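Local coordinates for glycosyl transferase (Staphylococcus aureus, PDB 5TZJ), which belongs to glycosyl transferase family 2, also carries a TarS-type linker domain, and is modelled with uridine-diphosphate-N-acetylglucosamine bound, at residues K98-D103 against K198-A203; V115-M120 against S131-T136; N165-P170 against Q179-K184. All blocks are in the same frame, centred on the assembly; numbering follows the deposited sequence.

Interaction 1. Residues K98-D103 against K198-A203; sequences KETLKD and KAYYYA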
loop_
_atom_site.group_PDB
_atom_site.type_symbol
_atom_site.label_atom_id
_atom_site.label_comp_id
_atom_site.label_asym_id
_atom_site.label_seq_id
_atom_site.Cartn_x
_atom_site.Cartn_y
_atom_site.Cartn_z
ATOM N N LYS A 98 -4.013 -23.216 -1.415
ATOM C CA LYS A 98 -4.515 -24.104 -0.370
ATOM C C LYS A 98 -3.467 -24.391 0.703
ATOM O O LYS A 98 -3.831 -24.716 1.839
ATOM C CB LYS A 98 -5.032 -25.407 -0.989
ATOM C CG LYS A 98 -3.931 -26.364 -1.343
ATOM C CD LYS A 98 -4.471 -27.675 -1.897
ATOM C CE LYS A 98 -4.385 -27.693 -3.415
ATOM N NZ LYS A 98 -2.965 -27.565 -3.879
ATOM N N GLU A 99 -2.181 -24.244 0.391
ATOM C CA GLU A 99 -1.119 -24.435 1.367
ATOM C C GLU A 99 -0.680 -23.136 2.040
ATOM O O GLU A 99 0.285 -23.145 2.817
ATOM C CB GLU A 99 0.065 -25.122 0.688
ATOM C CG GLU A 99 -0.371 -26.411 0.009
ATOM C CD GLU A 99 0.771 -27.182 -0.608
ATOM O OE1 GLU A 99 1.594 -27.781 0.132
ATOM O OE2 GLU A 99 0.840 -27.178 -1.852
ATOM N N THR A 100 -1.383 -22.030 1.793
ATOM C CA THR A 100 -0.936 -20.739 2.311
ATOM C C THR A 100 -0.778 -20.761 3.824
ATOM O O THR A 100 0.291 -20.434 4.347
ATOM C CB THR A 100 -1.907 -19.639 1.896
ATOM O OG1 THR A 100 -1.877 -19.517 0.470
ATOM C CG2 THR A 100 -1.513 -18.327 2.527
ATOM N N LEU A 101 -1.826 -21.146 4.551
ATOM C CA LEU A 101 -1.746 -21.066 6.010
ATOM C C LEU A 101 -0.758 -22.092 6.571
ATOM O O LEU A 101 -0.069 -21.823 7.561
ATOM C CB LEU A 101 -3.141 -21.244 6.634
ATOM C CG LEU A 101 -4.193 -20.165 6.311
ATOM C CD1 LEU A 101 -5.398 -20.202 7.300
ATOM C CD2 LEU A 101 -3.569 -18.763 6.235
ATOM N N LYS A 102 -0.693 -23.275 5.967
ATOM C CA LYS A 102 0.301 -24.256 6.391
ATOM C C LYS A 102 1.719 -23.730 6.159
ATOM O O LYS A 102 2.536 -23.681 7.086
ATOM C CB LYS A 102 0.082 -25.572 5.651
ATOM C CG LYS A 102 1.047 -26.668 6.028
ATOM C CD LYS A 102 0.796 -27.867 5.149
ATOM C CE LYS A 102 0.964 -27.526 3.673
ATOM N NZ LYS A 102 0.944 -28.747 2.810
ATOM N N ASP A 103 2.013 -23.297 4.934
ATOM C CA ASP A 103 3.354 -22.779 4.654
ATOM C C ASP A 103 3.691 -21.594 5.552
ATOM O O ASP A 103 4.800 -21.515 6.092
ATOM C CB ASP A 103 3.486 -22.385 3.185
ATOM C CG ASP A 103 3.485 -23.575 2.252
ATOM O OD1 ASP A 103 3.301 -24.736 2.725
ATOM O OD2 ASP A 103 3.665 -23.335 1.034
ATOM N N LYS A 198 5.610 -20.442 -3.423
ATOM C CA LYS A 198 4.661 -20.565 -4.526
ATOM C C LYS A 198 3.816 -19.295 -4.623
ATOM O O LYS A 198 4.049 -18.304 -3.918
ATOM C CB LYS A 198 3.803 -21.825 -4.384
ATOM C CG LYS A 198 3.085 -21.937 -3.072
ATOM C CD LYS A 198 2.853 -23.395 -2.675
ATOM C CE LYS A 198 4.143 -24.048 -2.240
ATOM N NZ LYS A 198 3.924 -25.336 -1.538
ATOM N N ALA A 199 2.880 -19.303 -5.571
ATOM C CA ALA A 199 1.895 -18.231 -5.657
ATOM C C ALA A 199 0.898 -18.413 -4.518
ATOM O O ALA A 199 0.114 -19.364 -4.526
ATOM C CB ALA A 199 1.209 -18.260 -7.020
ATOM N N TYR A 200 0.938 -17.533 -3.518
ATOM C CA TYR A 200 0.026 -17.650 -2.373
ATOM C C TYR A 200 -1.215 -16.775 -2.493
ATOM O O TYR A 200 -2.335 -17.260 -2.296
ATOM C CB TYR A 200 0.764 -17.327 -1.062
ATOM C CG TYR A 200 1.824 -18.365 -0.732
ATOM C CD1 TYR A 200 1.472 -19.610 -0.200
ATOM C CD2 TYR A 200 3.164 -18.120 -0.993
ATOM C CE1 TYR A 200 2.445 -20.580 0.090
ATOM C CE2 TYR A 200 4.138 -19.083 -0.732
ATOM C CZ TYR A 200 3.782 -20.302 -0.179
ATOM O OH TYR A 200 4.758 -21.232 0.104
ATOM N N TYR A 201 -1.043 -15.493 -2.801
ATOM C CA TYR A 201 -2.153 -14.555 -2.855
ATOM C C TYR A 201 -2.525 -14.308 -4.326
ATOM O O TYR A 201 -1.767 -13.674 -5.079
ATOM C CB TYR A 201 -1.789 -13.261 -2.113
ATOM C CG TYR A 201 -2.998 -12.378 -1.915
ATOM C CD1 TYR A 201 -3.464 -11.582 -2.944
ATOM C CD2 TYR A 201 -3.711 -12.382 -0.711
ATOM C CE1 TYR A 201 -4.612 -10.829 -2.796
ATOM C CE2 TYR A 201 -4.831 -11.604 -0.551
ATOM C CZ TYR A 201 -5.283 -10.836 -1.599
ATOM O OH TYR A 201 -6.422 -10.067 -1.455
ATOM N N TYR A 202 -3.704 -14.770 -4.727
ATOM C CA TYR A 202 -4.217 -14.509 -6.071
ATOM C C TYR A 202 -5.100 -13.266 -6.077
ATOM O O TYR A 202 -6.149 -13.220 -5.410
ATOM C CB TYR A 202 -4.991 -15.718 -6.603
ATOM C CG TYR A 202 -4.151 -16.953 -6.663
ATOM C CD1 TYR A 202 -4.097 -17.823 -5.584
ATOM C CD2 TYR A 202 -3.397 -17.244 -7.780
ATOM C CE1 TYR A 202 -3.326 -18.972 -5.620
ATOM C CE2 TYR A 202 -2.619 -18.402 -7.836
ATOM C CZ TYR A 202 -2.585 -19.254 -6.746
ATOM O OH TYR A 202 -1.823 -20.390 -6.780
ATOM N N ALA A 203 -4.693 -12.269 -6.847
ATOM C CA ALA A 203 -5.416 -11.013 -6.964
ATOM C C ALA A 203 -6.074 -10.968 -8.343
ATOM O O ALA A 203 -5.396 -11.094 -9.370
ATOM C CB ALA A 203 -4.471 -9.832 -6.733
#
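Asp-103 OD2 is held by two groups of segment 198-203: Tyr-200 OH donates a short bond to OD2, 2.5 Å long, and Lys-198 NZ adds a weak hydrogen bond, part of a salt bridge, to the same OD2 at 3.3 Å. With Glu-99 and Lys-102 these charges form a salt-bridge network at the N-terminal end of helix 100-111, where the helix meets the chain leading into strand 201-203 of the mixed sheet. The tyrosine reaches OD2 on its anti side, and its ring stands at 79° to the carboxylate plane. Glu-99, the N-cap residue, divides its carboxylate: Lys-102 NZ bonds to OE1 at 2.9 Å, whereas Lys-198 NZ forms a long salt bridge to OE2 at 3.6 Å. Lys-102 NZ also pairs with Asp-27, so the network continues past the helix start. Lys-198 thus lies between two acids, which would probably favour its charged form. Its CG occupies the position between backbone N and carbonyl carbon (chi1 55°), which lays CG over one face of the Tyr-200 ring, 3.3 Å above the plane and near the rim; the bend at chi3 then helps carry NZ to the carboxylates. One side chain of segment 198-203 therefore both packs on one face of the ring and shares the oxygen that the ring's hydroxyl binds. Further along the tyrosine, the contact is with the helix start itself. Thr-100 OG1, hydrogen-bonded to Asn-97 O, lies in the ring plane at its edge, 3.4 Å from Tyr-200 CD1.

Interaction 2. Residues V115-M120 against S131-T136; sequences VLLIKM and SMFKET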
loop_
_atom_site.group_PDB
_atom_site.type_symbol
_atom_site.label_atom_id
_atom_site.label_comp_id
_atom_site.label_asym_id
_atom_site.label_seq_id
_atom_site.Cartn_x
_atom_site.Cartn_y
_atom_site.Cartn_z
ATOM N N VAL A 115 5.920 -9.479 10.363
ATOM C CA VAL A 115 5.204 -9.201 9.128
ATOM C C VAL A 115 5.717 -10.203 8.112
ATOM O O VAL A 115 6.933 -10.320 7.915
ATOM C CB VAL A 115 5.430 -7.739 8.655
ATOM C CG1 VAL A 115 4.868 -7.482 7.262
ATOM C CG2 VAL A 115 4.864 -6.765 9.672
ATOM N N LEU A 116 4.814 -10.948 7.479
ATOM C CA LEU A 116 5.223 -11.935 6.480
ATOM C C LEU A 116 4.591 -11.549 5.151
ATOM O O LEU A 116 3.367 -11.600 5.002
ATOM C CB LEU A 116 4.827 -13.358 6.885
ATOM C CG LEU A 116 5.116 -14.522 5.924
ATOM C CD1 LEU A 116 6.621 -14.656 5.483
ATOM C CD2 LEU A 116 4.670 -15.826 6.527
ATOM N N LEU A 117 5.424 -11.171 4.197
ATOM C CA LEU A 117 4.967 -10.952 2.834
ATOM C C LEU A 117 4.810 -12.308 2.181
ATOM O O LEU A 117 5.657 -13.183 2.369
ATOM C CB LEU A 117 5.980 -10.097 2.046
ATOM C CG LEU A 117 5.934 -8.587 2.318
ATOM C CD1 LEU A 117 6.595 -8.220 3.634
ATOM C CD2 LEU A 117 6.515 -7.761 1.163
ATOM N N ILE A 118 3.743 -12.484 1.398
ATOM C CA ILE A 118 3.517 -13.740 0.694
ATOM C C ILE A 118 3.334 -13.451 -0.786
ATOM O O ILE A 118 2.682 -12.469 -1.164
ATOM C CB ILE A 118 2.321 -14.509 1.267
ATOM C CG1 ILE A 118 1.054 -13.630 1.248
ATOM C CG2 ILE A 118 2.653 -15.043 2.661
ATOM C CD1 ILE A 118 -0.183 -14.414 1.708
ATOM N N LYS A 119 3.964 -14.269 -1.620
ATOM C CA LYS A 119 4.061 -13.956 -3.038
ATOM C C LYS A 119 2.673 -13.892 -3.663
ATOM O O LYS A 119 1.823 -14.752 -3.416
ATOM C CB LYS A 119 4.926 -15.006 -3.760
ATOM C CG LYS A 119 5.004 -14.756 -5.253
ATOM C CD LYS A 119 5.661 -15.897 -5.993
ATOM C CE LYS A 119 7.092 -16.066 -5.613
ATOM N NZ LYS A 119 7.684 -17.268 -6.312
ATOM N N MET A 120 2.448 -12.876 -4.492
ATOM C CA MET A 120 1.156 -12.715 -5.134
ATOM C C MET A 120 1.221 -13.106 -6.609
ATOM O O MET A 120 2.289 -13.140 -7.227
ATOM C CB MET A 120 0.656 -11.277 -4.987
ATOM C CG MET A 120 0.941 -10.635 -3.636
ATOM S SD MET A 120 0.671 -8.841 -3.702
ATOM C CE MET A 120 -1.049 -8.851 -4.228
ATOM N N SER A 131 8.847 -7.351 -7.703
ATOM C CA SER A 131 10.277 -7.127 -7.510
ATOM C C SER A 131 10.767 -7.561 -6.133
ATOM O O SER A 131 11.956 -7.870 -5.989
ATOM C CB SER A 131 10.624 -5.654 -7.728
ATOM O OG SER A 131 10.203 -4.855 -6.633
ATOM N N MET A 132 9.894 -7.609 -5.125
ATOM C CA MET A 132 10.292 -8.073 -3.801
ATOM C C MET A 132 10.028 -9.566 -3.577
ATOM O O MET A 132 10.265 -10.069 -2.478
ATOM C CB MET A 132 9.589 -7.240 -2.708
ATOM C CG MET A 132 8.074 -7.454 -2.550
ATOM S SD MET A 132 7.165 -6.964 -4.028
ATOM C CE MET A 132 7.574 -5.197 -4.079
ATOM N N PHE A 133 9.552 -10.292 -4.580
ATOM C CA PHE A 133 9.160 -11.680 -4.387
ATOM C C PHE A 133 10.027 -12.652 -5.178
ATOM O O PHE A 133 9.622 -13.797 -5.394
ATOM C CB PHE A 133 7.689 -11.875 -4.754
ATOM C CG PHE A 133 6.731 -11.284 -3.755
ATOM C CD1 PHE A 133 6.645 -11.797 -2.468
ATOM C CD2 PHE A 133 5.908 -10.220 -4.105
ATOM C CE1 PHE A 133 5.756 -11.251 -1.544
ATOM C CE2 PHE A 133 5.012 -9.670 -3.194
ATOM C CZ PHE A 133 4.943 -10.185 -1.916
ATOM N N LYS A 134 11.214 -12.224 -5.618
ATOM C CA LYS A 134 12.058 -13.123 -6.407
ATOM C C LYS A 134 12.706 -14.209 -5.565
ATOM O O LYS A 134 13.249 -15.162 -6.127
ATOM C CB LYS A 134 13.149 -12.337 -7.143
ATOM C CG LYS A 134 12.637 -11.350 -8.196
ATOM C CD LYS A 134 11.933 -12.064 -9.346
ATOM C CE LYS A 134 10.675 -11.323 -9.803
ATOM N NZ LYS A 134 10.922 -9.886 -10.182
ATOM N N GLU A 135 12.652 -14.098 -4.244
ATOM C CA GLU A 135 13.353 -15.010 -3.356
ATOM C C GLU A 135 12.605 -15.068 -2.032
ATOM O O GLU A 135 11.988 -14.084 -1.608
ATOM C CB GLU A 135 14.798 -14.542 -3.142
ATOM C CG GLU A 135 15.796 -15.660 -2.857
ATOM C CD GLU A 135 17.240 -15.166 -2.901
ATOM O OE1 GLU A 135 18.163 -16.004 -2.748
ATOM O OE2 GLU A 135 17.451 -13.938 -3.094
ATOM N N THR A 136 12.641 -16.224 -1.390
ATOM C CA THR A 136 12.180 -16.305 -0.016
ATOM C C THR A 136 13.274 -15.778 0.898
ATOM O O THR A 136 14.457 -16.070 0.701
ATOM C CB THR A 136 11.827 -17.740 0.355
ATOM O OG1 THR A 136 10.712 -18.185 -0.434
ATOM C CG2 THR A 136 11.481 -17.833 1.821
#
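This is a buried, largely apolar contact in which Phe-133, from the loop following strand 115-122, inserts its ring against the strand's backbone near the break at Lys-119. The ring lies beneath the main chain: Lys-119 CA makes a CH-pi contact over one face, 3.7 Å from the Phe-133 centroid and 23° off the normal, and Met-120 N sits above the centre of that same face. Met-132 CG covers the opposite face toward its rim. Leu-117 touches both loop residues, its CB 3.8 Å from Phe-133 CE1 and its CD2 4.0 Å from Met-132 CG. With CG anti to the backbone N (chi1 177°), the Lys-119 chain runs alongside Phe-133 CB toward its main chain and brings CE to 3.4 Å from Phe-133 O. Ser-196 serves both polar groups, its OG bonding to Phe-133 O and its O accepting from Lys-119 NZ. On the same side of the ring as Lys-119 CA, outside the rim, Met-120 CG packs 4.2 Å from Phe-133 CE2. Met-120 also touches uridine-diphosphate-N-acetylglucosamine, which places Phe-133 probably in a second shell behind the ligand pocket of the family 2 glycosyl transferase domain.

Interaction 3. Residues N165-P170 against Q179-K184; sequences NDIYFP and QLFTMK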
loop_
_atom_site.group_PDB
_atom_site.type_symbol
_atom_site.label_atom_id
_atom_site.label_comp_id
_atom_site.label_asym_id
_atom_site.label_seq_id
_atom_site.Cartn_x
_atom_site.Cartn_y
_atom_site.Cartn_z
ATOM N N ASN A 165 0.676 -1.321 19.068
ATOM C CA ASN A 165 1.105 -0.032 18.526
ATOM C C ASN A 165 -0.034 0.771 17.940
ATOM O O ASN A 165 0.220 1.769 17.255
ATOM C CB ASN A 165 2.177 -0.239 17.466
ATOM C CG ASN A 165 3.397 -0.869 18.044
ATOM O OD1 ASN A 165 4.129 -0.218 18.800
ATOM N ND2 ASN A 165 3.575 -2.173 17.794
ATOM N N ASP A 166 -1.278 0.346 18.167
ATOM C CA ASP A 166 -2.458 1.094 17.727
ATOM C C ASP A 166 -2.434 1.354 16.216
ATOM O O ASP A 166 -2.568 2.491 15.759
ATOM C CB ASP A 166 -2.569 2.407 18.501
ATOM C CG ASP A 166 -3.919 3.065 18.340
ATOM O OD1 ASP A 166 -4.944 2.376 18.542
ATOM O OD2 ASP A 166 -3.954 4.269 18.007
ATOM N N ILE A 167 -2.256 0.290 15.433
ATOM C CA ILE A 167 -2.138 0.406 13.977
ATOM C C ILE A 167 -3.483 0.015 13.384
ATOM O O ILE A 167 -3.917 -1.133 13.513
ATOM C CB ILE A 167 -0.997 -0.449 13.418
ATOM C CG1 ILE A 167 0.322 0.010 14.036
ATOM C CG2 ILE A 167 -0.915 -0.333 11.882
ATOM C CD1 ILE A 167 1.561 -0.870 13.570
ATOM N N TYR A 168 -4.157 0.982 12.767
ATOM C CA TYR A 168 -5.462 0.772 12.155
ATOM C C TYR A 168 -5.442 1.384 10.770
ATOM O O TYR A 168 -4.517 2.102 10.406
ATOM C CB TYR A 168 -6.594 1.364 13.018
ATOM C CG TYR A 168 -6.830 0.442 14.182
ATOM C CD1 TYR A 168 -7.532 -0.754 14.004
ATOM C CD2 TYR A 168 -6.267 0.695 15.428
ATOM C CE1 TYR A 168 -7.717 -1.658 15.059
ATOM C CE2 TYR A 168 -6.440 -0.205 16.502
ATOM C CZ TYR A 168 -7.165 -1.376 16.307
ATOM O OH TYR A 168 -7.341 -2.279 17.338
ATOM N N PHE A 169 -6.458 1.076 9.995
ATOM C CA PHE A 169 -6.702 1.693 8.697
ATOM C C PHE A 169 -7.406 3.034 8.875
ATOM O O PHE A 169 -8.338 3.144 9.682
ATOM C CB PHE A 169 -7.584 0.770 7.826
ATOM C CG PHE A 169 -6.903 -0.531 7.452
ATOM C CD1 PHE A 169 -5.996 -0.573 6.394
ATOM C CD2 PHE A 169 -7.134 -1.682 8.174
ATOM C CE1 PHE A 169 -5.367 -1.732 6.036
ATOM C CE2 PHE A 169 -6.479 -2.858 7.826
ATOM C CZ PHE A 169 -5.582 -2.877 6.739
ATOM N N PRO A 170 -7.023 4.057 8.116
ATOM C CA PRO A 170 -7.888 5.246 8.022
ATOM C C PRO A 170 -9.260 4.837 7.501
ATOM O O PRO A 170 -9.369 3.989 6.615
ATOM C CB PRO A 170 -7.156 6.142 7.017
ATOM C CG PRO A 170 -5.713 5.696 7.128
ATOM C CD PRO A 170 -5.765 4.215 7.365
ATOM N N GLN A 179 -1.638 2.264 2.596
ATOM C CA GLN A 179 -0.225 2.626 2.559
ATOM C C GLN A 179 0.264 3.006 3.947
ATOM O O GLN A 179 1.356 2.593 4.358
ATOM C CB GLN A 179 -0.001 3.771 1.581
ATOM C CG GLN A 179 -0.256 3.305 0.119
ATOM C CD GLN A 179 0.222 4.321 -0.894
ATOM O OE1 GLN A 179 1.205 5.051 -0.663
ATOM N NE2 GLN A 179 -0.446 4.359 -2.033
ATOM N N LEU A 180 -0.555 3.761 4.694
ATOM C CA LEU A 180 -0.153 4.190 6.036
ATOM C C LEU A 180 -0.135 2.987 6.981
ATOM O O LEU A 180 0.808 2.808 7.758
ATOM C CB LEU A 180 -1.125 5.282 6.525
ATOM C CG LEU A 180 -0.977 5.851 7.961
ATOM C CD1 LEU A 180 0.441 6.418 8.130
ATOM C CD2 LEU A 180 -2.067 6.908 8.306
ATOM N N PHE A 181 -1.164 2.140 6.892
ATOM C CA PHE A 181 -1.266 0.950 7.730
ATOM C C PHE A 181 -0.029 0.073 7.595
ATOM O O PHE A 181 0.594 -0.312 8.590
ATOM C CB PHE A 181 -2.515 0.174 7.326
ATOM C CG PHE A 181 -2.691 -1.161 8.082
ATOM C CD1 PHE A 181 -3.403 -1.182 9.290
ATOM C CD2 PHE A 181 -2.191 -2.338 7.575
ATOM C CE1 PHE A 181 -3.589 -2.384 10.006
ATOM C CE2 PHE A 181 -2.350 -3.586 8.297
ATOM C CZ PHE A 181 -3.064 -3.592 9.508
ATOM N N THR A 182 0.347 -0.251 6.367
ATOM C CA THR A 182 1.463 -1.165 6.186
ATOM C C THR A 182 2.796 -0.476 6.473
ATOM O O THR A 182 3.706 -1.113 6.994
ATOM C CB THR A 182 1.426 -1.727 4.763
ATOM O OG1 THR A 182 0.258 -2.570 4.630
ATOM C CG2 THR A 182 2.738 -2.533 4.450
ATOM N N MET A 183 2.912 0.831 6.202
ATOM C CA MET A 183 4.157 1.520 6.551
ATOM C C MET A 183 4.354 1.538 8.058
ATOM O O MET A 183 5.474 1.311 8.549
ATOM C CB MET A 183 4.181 2.959 5.987
ATOM C CG MET A 183 4.631 3.059 4.559
ATOM S SD MET A 183 6.355 2.526 4.241
ATOM C CE MET A 183 7.220 3.294 5.610
ATOM N N LYS A 184 3.275 1.802 8.806
ATOM C CA LYS A 184 3.314 1.684 10.264
ATOM C C LYS A 184 3.728 0.277 10.692
ATOM O O LYS A 184 4.549 0.109 11.604
ATOM C CB LYS A 184 1.938 2.021 10.873
ATOM C CG LYS A 184 1.595 3.521 11.005
ATOM C CD LYS A 184 0.133 3.725 11.514
ATOM C CE LYS A 184 -0.248 5.218 11.685
ATOM N NZ LYS A 184 -1.680 5.472 12.098
HETATM O O HOH W 1 -3.257 3.551 13.199
HETATM O O HOH W 2 -3.388 4.655 10.335
#
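The extended chain at Ile-167 to Pro-170 runs past helix 177-188, bringing Phe-169 and Phe-181 to 5.6 Å between their CA atoms after a Schellman turn at Asp-166 that ends helix 159-164. The phenylalanines form the centre of the contact as a face-to-face stack, centroids of the Phe-169 and Phe-181 rings 3.8 Å apart and planes inclined by 10°. Phe-169 CZ lies over the centre of the Phe-181 ring, and Phe-181 CD1 over that of Phe-169. Phe-181 has CG anti to its backbone N (chi1 176°), which extends the ring from the helix toward the loop, where its edge also meets the carbonyl carbon of Tyr-168. Around this pair, Phe-89 and Tyr-157 present further aromatic rings, and Arg-75 makes a cation-pi contact with Phe-169. The Phe-169 side chain is about 6 Å from the bound uridine-diphosphate-N-acetylglucosamine. Ile-167 crosses Phe-181 at about a right angle, CG2 3.7 Å from Phe-181 CD1, and its CD1 reaches the Lys-184 carbonyl. Further along, Pro-170 CG touches Leu-180 CD2 at 4.0 Å.

The polar side is built on water. Lys-184 stretches out fully beyond CG, and its NZ donates to two waters: water 1 at 2.7 Å from NZ and water 2 at 2.6 Å from NZ. Water 1 also accepts from Tyr-168 N, at 2.8 Å, and donates to Asp-166 O; water 2 donates to Tyr-168 O. By contrast, Ile-167 O is buried with no polar partner in the model. Direct adhesion therefore comes from stacking and apolar packing, while the lysine amine, probably protonated, is linked to the loop's main chain through the two waters.

How the interactions relate
From the N terminus, the chain first enters interaction 1 at the start of helix 100-111, then, after that helix, forms strand 115-122. Interaction 2 closes a short loop there, joining that strand to the loop that follows it. Interaction 3 follows in series, closing a second short loop between the loop after helix 159-164 and helix 177-188. When residues 198-203 return to helix 100-111, interaction 1 closes a long loop in which both others nest. Interactions 1 and 2 touch: Tyr-200 N and Tyr-201 N both probably bond to Lys-119 O, and strands 115-122 and 201-203 are sheet neighbours. Interaction 3 stands apart, its centre about 20 Å from that of interaction 2.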